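Local coordinates for FEZ-1 protein (Fluoribacter gormanii, PDB 5WCK) that probably hydrolyses the four-membered ring amide of beta-lactam antibiotics with two zinc ions, as a monomeric subclass B3 metallo-beta-lactamase, at residues A14-Y19 against W156-K161; A26-V31 against I210-H215; I30-G35 against G137-T142; N36-S41 against K65-S70; I69-F74 against G148-C153. The protein carries 2 engineered substitutions. All coordinates share one frame; numbering follows the deposited sequence.

Contact 1: residues A14-Y19 against W156-K161; sequences AGNLYY and WTMKLK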
# COMPACT_ATOMS: atom_id res chain seq x y z
N ALA A 14 -2.35 8.62 -13.50
CA ALA A 14 -2.96 9.96 -13.59
C ALA A 14 -1.94 10.96 -13.07
O ALA A 14 -1.15 10.62 -12.20
CB ALA A 14 -4.22 10.03 -12.76
N GLY A 15 -1.96 12.19 -13.60
CA GLY A 15 -1.02 13.21 -13.13
C GLY A 15 0.41 12.68 -13.12
O GLY A 15 0.88 12.12 -14.12
N ASN A 16 1.08 12.81 -11.97
CA ASN A 16 2.47 12.35 -11.82
C ASN A 16 2.57 11.05 -11.03
O ASN A 16 3.66 10.76 -10.49
CB ASN A 16 3.35 13.45 -11.20
CG ASN A 16 2.94 13.87 -9.80
OD1 ASN A 16 1.77 13.77 -9.44
ND2 ASN A 16 3.88 14.42 -9.03
N LEU A 17 1.52 10.23 -11.05
CA LEU A 17 1.48 8.95 -10.35
C LEU A 17 1.52 7.82 -11.39
O LEU A 17 0.67 7.79 -12.30
CB LEU A 17 0.21 8.86 -9.50
CG LEU A 17 -0.06 7.51 -8.84
CD1 LEU A 17 0.95 7.20 -7.77
CD2 LEU A 17 -1.46 7.49 -8.25
N TYR A 18 2.49 6.93 -11.22
CA TYR A 18 2.77 5.82 -12.12
C TYR A 18 2.68 4.50 -11.36
O TYR A 18 2.99 4.41 -10.15
CB TYR A 18 4.18 5.93 -12.71
CG TYR A 18 4.40 7.18 -13.54
CD1 TYR A 18 4.61 8.41 -12.95
CD2 TYR A 18 4.36 7.12 -14.92
CE1 TYR A 18 4.78 9.55 -13.71
CE2 TYR A 18 4.56 8.26 -15.70
CZ TYR A 18 4.77 9.48 -15.09
OH TYR A 18 4.94 10.63 -15.82
N TYR A 19 2.29 3.46 -12.09
CA TYR A 19 2.32 2.10 -11.62
C TYR A 19 3.66 1.46 -12.01
O TYR A 19 4.00 1.46 -13.21
CB TYR A 19 1.18 1.28 -12.24
CG TYR A 19 1.04 -0.07 -11.59
CD1 TYR A 19 0.47 -0.17 -10.33
CD2 TYR A 19 1.50 -1.24 -12.18
CE1 TYR A 19 0.35 -1.39 -9.69
CE2 TYR A 19 1.41 -2.47 -11.53
CZ TYR A 19 0.82 -2.54 -10.28
OH TYR A 19 0.73 -3.71 -9.60
N TRP A 156 -2.74 5.71 1.69
CA TRP A 156 -2.06 6.89 1.15
C TRP A 156 -3.01 7.64 0.22
O TRP A 156 -3.62 7.02 -0.62
CB TRP A 156 -0.78 6.48 0.41
CG TRP A 156 0.35 6.06 1.31
CD1 TRP A 156 0.81 4.80 1.59
CD2 TRP A 156 1.16 6.95 2.08
NE1 TRP A 156 1.83 4.85 2.50
CE2 TRP A 156 2.09 6.17 2.80
CE3 TRP A 156 1.18 8.34 2.20
CZ2 TRP A 156 3.02 6.77 3.64
CZ3 TRP A 156 2.12 8.92 3.02
CH2 TRP A 156 3.01 8.14 3.74
N THR A 157 -3.11 8.97 0.37
CA THR A 157 -3.94 9.76 -0.52
C THR A 157 -3.13 10.91 -1.12
O THR A 157 -2.17 11.41 -0.53
CB THR A 157 -5.21 10.25 0.18
OG1 THR A 157 -4.84 11.18 1.20
CG2 THR A 157 -6.06 9.12 0.73
N MET A 158 -3.55 11.29 -2.33
CA MET A 158 -3.02 12.49 -2.97
C MET A 158 -4.05 13.00 -3.98
O MET A 158 -4.90 12.25 -4.41
CB MET A 158 -1.69 12.24 -3.67
CG MET A 158 -1.79 11.23 -4.78
SD MET A 158 -0.21 10.67 -5.49
CE MET A 158 0.45 12.23 -6.06
N LYS A 159 -3.95 14.29 -4.31
CA LYS A 159 -4.80 14.90 -5.34
C LYS A 159 -4.01 14.98 -6.64
O LYS A 159 -2.84 15.37 -6.64
CB LYS A 159 -5.28 16.27 -4.86
CG LYS A 159 -6.55 16.77 -5.53
CD LYS A 159 -7.18 17.88 -4.69
CE LYS A 159 -8.34 18.60 -5.34
NZ LYS A 159 -8.43 20.00 -4.88
N LEU A 160 -4.63 14.52 -7.74
CA LEU A 160 -3.99 14.42 -9.05
C LEU A 160 -4.82 15.26 -10.03
O LEU A 160 -6.05 15.25 -9.98
CB LEU A 160 -3.96 12.96 -9.51
CG LEU A 160 -3.05 12.01 -8.72
CD1 LEU A 160 -3.28 10.57 -9.08
CD2 LEU A 160 -1.58 12.38 -8.93
N LYS A 161 -4.14 16.02 -10.89
CA LYS A 161 -4.80 16.69 -12.00
C LYS A 161 -4.64 15.81 -13.24
O LYS A 161 -3.52 15.42 -13.56
CB LYS A 161 -4.23 18.09 -12.21
CG LYS A 161 -5.11 19.00 -13.07
CD LYS A 161 -4.48 20.32 -13.46
CE LYS A 161 -5.38 21.14 -14.36
NZ LYS A 161 -4.93 22.55 -14.46

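Contact 2: residues A26-V31 against I210-H215; sequences ASYLIV and IFLGSH. With ZN (zinc ion), chain C.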
# COMPACT_ATOMS: atom_id res chain seq x y z
N ALA A 26 1.41 -4.45 -5.68
CA ALA A 26 1.29 -3.14 -6.35
C ALA A 26 2.29 -2.15 -5.78
O ALA A 26 2.39 -2.00 -4.56
CB ALA A 26 -0.10 -2.59 -6.16
N SER A 27 3.03 -1.47 -6.67
CA SER A 27 4.00 -0.44 -6.30
C SER A 27 3.75 0.79 -7.16
O SER A 27 3.30 0.68 -8.31
CB SER A 27 5.42 -0.91 -6.47
OG SER A 27 5.70 -1.98 -5.60
N TYR A 28 4.05 1.96 -6.59
CA TYR A 28 3.70 3.22 -7.19
C TYR A 28 4.91 4.15 -7.18
O TYR A 28 5.68 4.17 -6.22
CB TYR A 28 2.52 3.86 -6.44
CG TYR A 28 1.31 2.96 -6.39
CD1 TYR A 28 0.40 2.96 -7.44
CD2 TYR A 28 1.13 2.04 -5.38
CE1 TYR A 28 -0.68 2.08 -7.45
CE2 TYR A 28 0.05 1.17 -5.36
CZ TYR A 28 -0.87 1.19 -6.40
OH TYR A 28 -1.96 0.37 -6.45
N LEU A 29 5.06 4.93 -8.25
CA LEU A 29 6.12 5.91 -8.38
C LEU A 29 5.48 7.29 -8.56
O LEU A 29 4.63 7.47 -9.42
CB LEU A 29 7.01 5.60 -9.59
CG LEU A 29 8.29 6.44 -9.69
CD1 LEU A 29 9.33 5.96 -8.68
CD2 LEU A 29 8.86 6.42 -11.09
N ILE A 30 5.88 8.24 -7.71
CA ILE A 30 5.41 9.62 -7.81
C ILE A 30 6.63 10.42 -8.25
O ILE A 30 7.64 10.44 -7.55
CB ILE A 30 4.79 10.12 -6.49
CG1 ILE A 30 3.53 9.35 -6.09
CG2 ILE A 30 4.44 11.59 -6.62
CD1 ILE A 30 3.75 8.06 -5.38
N VAL A 31 6.51 11.09 -9.39
CA VAL A 31 7.64 11.75 -10.06
C VAL A 31 7.50 13.26 -9.87
O VAL A 31 6.48 13.84 -10.25
CB VAL A 31 7.69 11.37 -11.55
CG1 VAL A 31 8.77 12.17 -12.28
CG2 VAL A 31 7.91 9.88 -11.73
N ILE A 210 -9.75 8.02 -7.65
CA ILE A 210 -8.82 7.09 -8.29
C ILE A 210 -8.51 5.99 -7.27
O ILE A 210 -7.90 6.24 -6.24
CB ILE A 210 -7.58 7.79 -8.85
CG1 ILE A 210 -7.98 8.68 -10.04
CG2 ILE A 210 -6.50 6.79 -9.26
CD1 ILE A 210 -6.92 9.63 -10.47
N PHE A 211 -9.06 4.83 -7.55
CA PHE A 211 -9.18 3.71 -6.63
C PHE A 211 -7.99 2.76 -6.80
O PHE A 211 -7.89 2.11 -7.83
CB PHE A 211 -10.52 3.02 -6.88
CG PHE A 211 -10.73 1.69 -6.21
CD1 PHE A 211 -10.12 1.35 -5.01
CD2 PHE A 211 -11.54 0.76 -6.82
CE1 PHE A 211 -10.34 0.10 -4.44
CE2 PHE A 211 -11.73 -0.50 -6.27
CZ PHE A 211 -11.13 -0.82 -5.09
N LEU A 212 -7.11 2.71 -5.80
CA LEU A 212 -5.90 1.88 -5.88
C LEU A 212 -5.76 1.10 -4.57
O LEU A 212 -6.56 1.27 -3.61
CB LEU A 212 -4.68 2.78 -6.13
CG LEU A 212 -4.75 3.64 -7.39
CD1 LEU A 212 -3.64 4.68 -7.40
CD2 LEU A 212 -4.67 2.77 -8.64
N GLY A 213 -4.73 0.25 -4.52
CA GLY A 213 -4.53 -0.60 -3.37
C GLY A 213 -3.18 -1.28 -3.38
O GLY A 213 -2.40 -1.18 -4.32
N SER A 214 -2.89 -1.93 -2.26
CA SER A 214 -1.61 -2.65 -2.09
C SER A 214 -1.52 -3.91 -2.96
O SER A 214 -0.42 -4.38 -3.23
CB SER A 214 -1.39 -2.93 -0.65
OG SER A 214 -2.48 -3.66 -0.10
N HIS A 215 -2.67 -4.44 -3.40
CA HIS A 215 -2.73 -5.57 -4.30
C HIS A 215 -3.59 -5.21 -5.52
O HIS A 215 -4.66 -4.61 -5.40
CB HIS A 215 -3.31 -6.83 -3.63
CG HIS A 215 -2.45 -7.43 -2.59
ND1 HIS A 215 -1.62 -8.50 -2.87
CD2 HIS A 215 -2.25 -7.13 -1.29
CE1 HIS A 215 -0.98 -8.84 -1.77
NE2 HIS A 215 -1.34 -8.03 -0.79
ZN ZN C . -0.51 -8.08 1.09
O HOH W 1 -0.29 -8.64 3.02

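Contact 3: residues I30-G35 against G137-T142; sequences IVTPRG and GGTVLT. With SO4 (sulfate ion), chain F.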
# COMPACT_ATOMS: atom_id res chain seq x y z
N ILE A 30 5.88 8.24 -7.71
CA ILE A 30 5.41 9.62 -7.81
C ILE A 30 6.63 10.42 -8.25
O ILE A 30 7.64 10.44 -7.55
CB ILE A 30 4.79 10.12 -6.49
CG1 ILE A 30 3.53 9.35 -6.09
CG2 ILE A 30 4.44 11.59 -6.62
CD1 ILE A 30 3.75 8.06 -5.38
N VAL A 31 6.51 11.09 -9.39
CA VAL A 31 7.64 11.75 -10.06
C VAL A 31 7.50 13.26 -9.87
O VAL A 31 6.48 13.84 -10.25
CB VAL A 31 7.69 11.37 -11.55
CG1 VAL A 31 8.77 12.17 -12.28
CG2 VAL A 31 7.91 9.88 -11.73
N THR A 32 8.54 13.87 -9.31
CA THR A 32 8.55 15.31 -9.02
C THR A 32 9.84 15.92 -9.54
O THR A 32 10.84 15.24 -9.77
CB THR A 32 8.39 15.64 -7.53
OG1 THR A 32 9.68 15.67 -6.90
CG2 THR A 32 7.50 14.65 -6.80
N PRO A 33 9.85 17.26 -9.70
CA PRO A 33 11.08 17.96 -10.09
C PRO A 33 12.25 17.81 -9.12
O PRO A 33 13.41 18.11 -9.51
CB PRO A 33 10.63 19.42 -10.19
CG PRO A 33 9.15 19.35 -10.40
CD PRO A 33 8.71 18.17 -9.56
N ARG A 34 11.98 17.34 -7.89
CA ARG A 34 13.01 17.20 -6.87
C ARG A 34 13.27 15.73 -6.54
O ARG A 34 13.89 15.42 -5.51
CB ARG A 34 12.62 17.99 -5.61
CG ARG A 34 12.31 19.46 -5.86
CD ARG A 34 13.49 20.21 -6.45
NE ARG A 34 14.57 20.31 -5.50
CZ ARG A 34 15.79 20.77 -5.77
NH1 ARG A 34 16.14 21.06 -7.02
NH2 ARG A 34 16.63 20.97 -4.78
N GLY A 35 12.80 14.83 -7.41
CA GLY A 35 13.04 13.40 -7.26
C GLY A 35 11.74 12.65 -7.10
O GLY A 35 10.65 13.24 -7.20
N GLY A 137 8.94 18.19 -3.90
CA GLY A 137 8.82 18.89 -5.16
C GLY A 137 7.42 19.44 -5.42
O GLY A 137 7.03 19.56 -6.59
N GLY A 138 6.69 19.78 -4.35
CA GLY A 138 5.34 20.32 -4.45
C GLY A 138 4.24 19.27 -4.43
O GLY A 138 3.06 19.62 -4.33
N THR A 139 4.59 17.99 -4.61
CA THR A 139 3.61 16.93 -4.49
C THR A 139 3.38 16.61 -3.00
O THR A 139 4.35 16.55 -2.24
CB THR A 139 4.04 15.70 -5.30
OG1 THR A 139 3.96 16.08 -6.67
CG2 THR A 139 3.16 14.51 -5.02
N VAL A 140 2.11 16.41 -2.61
CA VAL A 140 1.75 16.21 -1.20
C VAL A 140 0.96 14.90 -1.08
O VAL A 140 -0.17 14.82 -1.63
CB VAL A 140 0.91 17.38 -0.66
CG1 VAL A 140 0.51 17.13 0.80
CG2 VAL A 140 1.63 18.71 -0.81
N LEU A 141 1.52 13.92 -0.37
CA LEU A 141 0.83 12.66 -0.03
C LEU A 141 0.42 12.77 1.44
O LEU A 141 1.14 13.39 2.24
CB LEU A 141 1.77 11.46 -0.20
CG LEU A 141 1.84 10.86 -1.60
CD1 LEU A 141 2.21 11.90 -2.63
CD2 LEU A 141 2.84 9.71 -1.65
N THR A 142 -0.71 12.17 1.79
CA THR A 142 -1.16 12.14 3.18
C THR A 142 -1.28 10.70 3.66
O THR A 142 -1.88 9.84 2.96
CB THR A 142 -2.49 12.88 3.38
OG1 THR A 142 -2.38 14.27 3.01
CG2 THR A 142 -2.92 12.82 4.83
S SO4 F . 14.31 19.97 -1.92
O1 SO4 F . 13.46 18.86 -2.33
O2 SO4 F . 15.72 19.59 -2.10
O3 SO4 F . 13.96 21.13 -2.79
O4 SO4 F . 14.13 20.44 -0.56

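Contact 4: residues N36-S41 against K65-S70; sequences NILINS and KILLIS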
# COMPACT_ATOMS: atom_id res chain seq x y z
N ASN A 36 11.85 11.34 -6.85
CA ASN A 36 10.70 10.45 -6.92
C ASN A 36 10.41 9.79 -5.57
O ASN A 36 11.33 9.58 -4.75
CB ASN A 36 10.93 9.38 -7.98
CG ASN A 36 11.29 9.99 -9.32
OD1 ASN A 36 10.88 11.11 -9.64
ND2 ASN A 36 12.09 9.26 -10.08
N ILE A 37 9.14 9.43 -5.36
CA ILE A 37 8.69 8.67 -4.20
C ILE A 37 8.25 7.29 -4.71
O ILE A 37 7.53 7.21 -5.71
CB ILE A 37 7.50 9.33 -3.50
CG1 ILE A 37 7.82 10.78 -3.10
CG2 ILE A 37 7.01 8.50 -2.32
CD1 ILE A 37 6.63 11.55 -2.58
N LEU A 38 8.73 6.24 -4.05
CA LEU A 38 8.35 4.87 -4.34
C LEU A 38 7.51 4.33 -3.18
O LEU A 38 7.90 4.48 -2.00
CB LEU A 38 9.60 4.01 -4.54
CG LEU A 38 9.36 2.53 -4.78
CD1 LEU A 38 8.60 2.27 -6.07
CD2 LEU A 38 10.66 1.74 -4.79
N ILE A 39 6.37 3.70 -3.51
CA ILE A 39 5.48 3.06 -2.49
C ILE A 39 5.45 1.55 -2.77
O ILE A 39 5.09 1.21 -3.87
CB ILE A 39 4.05 3.66 -2.52
CG1 ILE A 39 4.06 5.19 -2.55
CG2 ILE A 39 3.27 3.14 -1.32
CD1 ILE A 39 2.70 5.82 -2.32
N ASN A 40 5.88 0.77 -1.78
CA ASN A 40 5.93 -0.72 -1.73
C ASN A 40 7.20 -1.27 -2.39
O ASN A 40 7.33 -1.12 -3.56
CB ASN A 40 4.62 -1.40 -2.12
CG ASN A 40 3.47 -1.01 -1.22
OD1 ASN A 40 3.62 -0.96 -0.02
ND2 ASN A 40 2.31 -0.76 -1.80
N SER A 41 8.04 -1.94 -1.61
CA SER A 41 9.30 -2.55 -2.10
C SER A 41 9.06 -4.02 -2.49
O SER A 41 9.91 -4.58 -3.12
CB SER A 41 10.36 -2.43 -1.07
OG SER A 41 9.88 -2.95 0.14
N LYS A 65 14.00 9.22 -3.89
CA LYS A 65 14.36 9.98 -2.70
C LYS A 65 13.68 9.46 -1.43
O LYS A 65 14.22 9.65 -0.31
CB LYS A 65 13.94 11.44 -2.86
CG LYS A 65 14.59 12.18 -4.02
CD LYS A 65 16.08 12.32 -3.89
CE LYS A 65 16.67 13.16 -5.00
NZ LYS A 65 18.15 13.20 -4.91
N ILE A 66 12.48 8.88 -1.57
CA ILE A 66 11.62 8.51 -0.44
C ILE A 66 11.01 7.15 -0.75
O ILE A 66 10.55 6.94 -1.88
CB ILE A 66 10.51 9.56 -0.18
CG1 ILE A 66 11.09 10.94 0.16
CG2 ILE A 66 9.59 9.08 0.92
CD1 ILE A 66 10.04 12.03 0.33
N LEU A 67 11.04 6.26 0.25
CA LEU A 67 10.40 4.95 0.19
C LEU A 67 9.32 4.89 1.26
O LEU A 67 9.58 5.18 2.45
CB LEU A 67 11.45 3.86 0.45
CG LEU A 67 10.93 2.43 0.50
CD1 LEU A 67 10.27 1.99 -0.80
CD2 LEU A 67 12.04 1.47 0.86
N LEU A 68 8.09 4.56 0.83
CA LEU A 68 6.91 4.36 1.68
C LEU A 68 6.39 2.95 1.45
O LEU A 68 6.74 2.31 0.44
CB LEU A 68 5.82 5.37 1.33
CG LEU A 68 6.24 6.82 1.22
CD1 LEU A 68 5.08 7.66 0.71
CD2 LEU A 68 6.76 7.34 2.56
N ILE A 69 5.54 2.49 2.37
CA ILE A 69 4.86 1.23 2.27
C ILE A 69 3.39 1.39 2.63
O ILE A 69 2.98 2.29 3.40
CB ILE A 69 5.52 0.15 3.14
CG1 ILE A 69 5.58 0.55 4.62
CG2 ILE A 69 6.89 -0.21 2.57
CD1 ILE A 69 6.08 -0.55 5.55
N SER A 70 2.58 0.44 2.14
CA SER A 70 1.17 0.34 2.55
C SER A 70 1.06 -0.19 3.99
O SER A 70 0.28 0.30 4.78
CB SER A 70 0.40 -0.57 1.62
OG SER A 70 0.25 0.04 0.34

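Contact 5: residues I69-F74 against G148-C153; sequences ISHAHF and GHTRGC. With ZN (zinc ion), chain D.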
# COMPACT_ATOMS: atom_id res chain seq x y z
N ILE A 69 5.54 2.49 2.37
CA ILE A 69 4.86 1.23 2.27
C ILE A 69 3.39 1.39 2.63
O ILE A 69 2.98 2.29 3.40
CB ILE A 69 5.52 0.15 3.14
CG1 ILE A 69 5.58 0.55 4.62
CG2 ILE A 69 6.89 -0.21 2.57
CD1 ILE A 69 6.08 -0.55 5.55
N SER A 70 2.58 0.44 2.14
CA SER A 70 1.17 0.34 2.55
C SER A 70 1.06 -0.19 3.99
O SER A 70 0.28 0.30 4.78
CB SER A 70 0.40 -0.57 1.62
OG SER A 70 0.25 0.04 0.34
N HIS A 71 1.79 -1.27 4.28
CA HIS A 71 1.77 -1.84 5.62
C HIS A 71 2.95 -2.80 5.78
O HIS A 71 3.54 -3.24 4.80
CB HIS A 71 0.42 -2.49 5.94
CG HIS A 71 0.07 -3.72 5.17
ND1 HIS A 71 -0.80 -3.71 4.07
CD2 HIS A 71 0.41 -5.01 5.35
CE1 HIS A 71 -0.97 -4.94 3.64
NE2 HIS A 71 -0.25 -5.77 4.41
N ALA A 72 3.25 -3.13 7.04
CA ALA A 72 4.45 -3.90 7.41
C ALA A 72 4.17 -5.41 7.36
O ALA A 72 4.10 -6.07 8.38
CB ALA A 72 4.95 -3.47 8.77
N HIS A 73 4.03 -5.94 6.14
CA HIS A 73 4.08 -7.36 5.85
C HIS A 73 5.13 -7.59 4.75
O HIS A 73 5.39 -6.71 3.92
CB HIS A 73 2.72 -7.92 5.44
CG HIS A 73 1.79 -8.18 6.56
ND1 HIS A 73 0.39 -8.23 6.39
CD2 HIS A 73 2.01 -8.43 7.87
CE1 HIS A 73 -0.16 -8.52 7.55
NE2 HIS A 73 0.79 -8.61 8.48
N PHE A 74 5.71 -8.79 4.75
CA PHE A 74 6.80 -9.10 3.82
C PHE A 74 6.44 -8.83 2.35
O PHE A 74 7.32 -8.45 1.57
CB PHE A 74 7.27 -10.56 3.98
CG PHE A 74 6.31 -11.58 3.43
CD1 PHE A 74 5.24 -12.03 4.18
CD2 PHE A 74 6.44 -12.03 2.13
CE1 PHE A 74 4.33 -12.93 3.65
CE2 PHE A 74 5.53 -12.93 1.60
CZ PHE A 74 4.47 -13.38 2.36
N GLY A 148 -5.69 -2.39 11.76
CA GLY A 148 -6.40 -3.67 11.90
C GLY A 148 -5.64 -4.78 11.20
O GLY A 148 -5.14 -5.72 11.84
N HIS A 149 -5.50 -4.64 9.87
CA HIS A 149 -4.72 -5.58 9.07
C HIS A 149 -3.28 -5.66 9.58
O HIS A 149 -2.70 -6.75 9.67
CB HIS A 149 -4.83 -5.25 7.58
CG HIS A 149 -4.09 -6.23 6.74
ND1 HIS A 149 -4.62 -7.44 6.35
CD2 HIS A 149 -2.83 -6.18 6.26
CE1 HIS A 149 -3.70 -8.11 5.64
NE2 HIS A 149 -2.59 -7.35 5.57
N THR A 150 -2.69 -4.49 9.83
CA THR A 150 -1.51 -4.34 10.68
C THR A 150 -1.79 -3.18 11.62
O THR A 150 -2.74 -2.43 11.45
CB THR A 150 -0.22 -4.08 9.90
OG1 THR A 150 -0.28 -2.77 9.35
CG2 THR A 150 0.06 -5.11 8.83
N ARG A 151 -0.98 -3.07 12.67
CA ARG A 151 -1.21 -2.03 13.67
C ARG A 151 -1.09 -0.64 13.03
O ARG A 151 -1.78 0.29 13.46
CB ARG A 151 -0.17 -2.13 14.78
CG ARG A 151 -0.20 -3.43 15.57
CD ARG A 151 0.95 -3.42 16.56
NE ARG A 151 1.04 -4.59 17.42
CZ ARG A 151 0.36 -4.79 18.53
NH1 ARG A 151 -0.57 -3.92 18.91
NH2 ARG A 151 0.60 -5.88 19.25
N GLY A 152 -0.20 -0.51 12.04
CA GLY A 152 0.09 0.78 11.41
C GLY A 152 -0.26 0.85 9.94
O GLY A 152 0.28 1.71 9.24
N CYS A 153 -1.18 0.02 9.47
CA CYS A 153 -1.54 0.01 8.06
C CYS A 153 -1.92 1.43 7.63
O CYS A 153 -2.69 2.12 8.34
CB CYS A 153 -2.71 -0.93 7.83
SG CYS A 153 -3.16 -1.00 6.08
ZN ZN D . -0.74 -7.77 4.73
O HOH W 1 -0.29 -8.64 3.02

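Contact 1: residues A14-Y19 against W156-K161
Leu160 lies under the type II' turn that runs from Ala14 to Leu17, and most of the joint is apolar packing around its forked end. One branch, CD1, meets Leu17 CD2 at 3.7 Å and the methyl CB of Ala14 at 3.8 Å, the two leucine side chains crossing at about a right angle. Leu17 sends its other methyl the other way: CD1 is 4.3 Å from Met158 SD. The unbranched, flexible methionine chain can bend here, at chi3 (-59°), and so bring CE within 3.9 Å of Asn16 OD1.

The polar groups meet carbon rather than each other. Leu160 CD2 rests 3.7 Å from both Ala14 O and Asn16 OD1, and Gly15 CA comes within 3.4 Å of Lys161 O. Glycine fits the turn's second position, where phi is positive and the backbone itself presses on the opposing strand. The amide nitrogen of Asn16 turns to other partners, Val31 O and Thr139 OG1.

Strand 17-19 belongs to the seven-stranded sheet, between strands 11-14 and 28-32; strand 154-162 belongs to the five-stranded sheet, between 139-145 and 165-172, so the contact joins the two layers of the beta sandwich.

Contact 2: residues A26-V31 against I210-H215
Tyr28 sets CG anti to its carbonyl carbon (chi1 -57°), which carries the ring out to the backbone of Gly213. Leu212 takes the same rotamer about its first bond (chi1 -58°), and this brings its branched end beside the ring, CD1 lying 3.9 Å from Tyr28 CE1.

At the tip of the ring the phenol OH gives its proton to Gly213 O at 2.7 Å, a short bond in the plane of the carbonyl and directed at a lone pair. The acceptor also lies at the ring's edge, close to its plane, although the plane of the peptide carbonyl is steeply turned against the ring. Leu212 CB sits 3.6 Å from the same OH. Tyrosine is apt here: its flat ring packs among aliphatic groups while its far end satisfies a buried carbonyl.

A second bond uses the next carbonyl, Ala26 N donating to Ser214 O at 3.1 Å. It is fairly straight at hydrogen (161°), although the N-H comes from well above the carbonyl plane. The methyl of Ala26 lies only 3.3 Å from Gly213 O, a spot that suits the smallest side chain.

Beyond these bonds the chain reaches His215, whose NE2 binds a zinc ion at 2.1 Å; Asp75, His76 and a water complete that site, and Asp24 OD1 holds the ring through ND1. The contact thus ties the start of strand 28-32 to the end of strand 210-213, the edge of the other sheet, while Ile13 of strand 11-14 and Leu17 of strand 17-19 pack against Leu212.

Contact 3: residues I30-G35 against G137-T142
Ile30 and Thr32 face Thr139 and Leu141 from strands that belong to different sheets: the axes of 30-32 and 139-142 come no closer than 9.1 Å and run roughly antiparallel, at 149°. Just past them the type I turn from Thr32 to Gly35 sits against Gly137, with Arg34 CA 4.8 Å from Gly137 CA. Gly137 has positive phi and lies flush against the turn, which a residue without a side chain can do.

Between the strands the side chains meet through methyls. Ile30 extends CG2 anti to its backbone N, to 3.6 Å from Thr139 CG2, and its CD1 reaches tip to tip with Leu141 CD2 at 4.2 Å. Thr32 CG2 lies 3.8 Å from Thr139 OG1, a hydroxyl engaged by Asn16 ND2. On the rim, Arg34 lays CG against Gly137 CA at 3.6 Å; its chain then bends twice, and the guanidinium takes a sulfate edge-on, with NE bonding SO4 O3 at 2.9 Å.

Threonine serves two ends at position 32. Its hydroxyl accepts from Arg34 N, forming an ST turn, and donates to Gly35 O at 2.6 Å; both bonds stay within its own turn, which probably stiffens it, and leave the methyl for the opposing strand. The join therefore rests on apolar packing that gives way to solvent at Arg34, whose sulfate probably came from the crystallisation liquor.

Contact 4: residues N36-S41 against K65-S70
Strands 35-39 and 64-68 are the two parallel strands of a beta-alpha-beta unit closed by helix 47-56, and Ile37, Leu38 and Ile39 pair with Ile66, Leu67 and Leu68 in it. Their axes lie 4.7 Å apart and only 16° from parallel. As parallel pairing requires, Leu38 both receives and gives: its N donates to Ile66 O at 2.9 Å, and its O accepts from Leu68 N at 2.8 Å, both nearly straight. Lys65 N to Asn36 O precedes these bonds, and Asn40 N to Leu68 O follows.

Beta-branched and leucine side chains fill both faces. On one, Ile37 and Ile66 stand side by side, and Ile37 CG2 touches Leu68 CD1 at 3.7 Å; Trp156 of the other sheet packs on this face, against Leu68 and Ile39. On the opposite face Leu38 CD2 lies 4.0 Å from Leu67 CD1, with helix 80-87 over them.

Past the last strand pair the carboxamide of Asn40 takes over from the backbone. OD1 accepts from Ser70 N at 2.8 Å, and ND2 donates to Ser70 OG at 3.1 Å, the hydroxyl lying in the amide plane (1° out of it). Ala26 O takes another bond from ND2, which fixes the rotation of the amide.

Two bonds on one residue hold Ser70 firmly, and since His71 comes next, Asn40 probably helps fix the backbone that leads into this zinc ligand.

Contact 5: residues I69-F74 against G148-C153
His71 and Cys153 bring two irregular loops to a CA-CA distance of 4.5 Å, where an inverse gamma turn centred on Ala72 meets the type I turn from Thr150 to Cys153. Three imidazoles converge here on one zinc ion, each 2.1 Å away: His71 and His149 bind through NE2, His73 through ND1. A water at 2.0 Å is the fourth ligand. His149 sends CG anti to its backbone N (chi1 -178°) and sets the edge of its ring over a face of His71, in an offset edge-to-face pair with planes at 72°. Its NE2 lies only 3.1 Å from His71 NE2, a closeness explained by the shared metal.

His71 and His73 open the His-X-His-X-Asp-His signature of the metallo-beta-lactamase superfamily; Asp75 and His76, its other two ligands, bind the second zinc ion. Beneath the cluster Thr150 offers a methyl: CG2 sits over the face of His73, 3.7 Å from the ring centroid and 17° off its normal, in a CH-pi contact. It is also 3.5 Å from His71 CD2. Threonine suits this spot, its hydroxyl bonding Asp97 while the methyl supports the rings. Second-shell carbonyls orient the ligands, Gly173 O holding His71 ND1 and Gly176 O holding His149 ND1.

In the fold
Contacts 1, 2 and 3 join the two sheets of the sandwich, whereas contact 4 lies within one of them and contact 5 at the zinc-bearing loops. Asn16 links contacts 1 to 3, since its ND2 is 2.9 Å from both Val31 O and Thr139 OG1. Trp156 reaches from contact 1 to contact 4, its NE1 2.9 Å from Ile69 O, and contact 4 runs on into contact 5 through the shared Ile69 and Ser70. Contacts 2 and 5, with centres about 15 Å apart, supply ligands to different zinc ions, ZN of chain C and ZN of chain D, 3.7 Å apart and sharing one water. Contact 3, centred about 23 Å from contact 5, lies far from the metals.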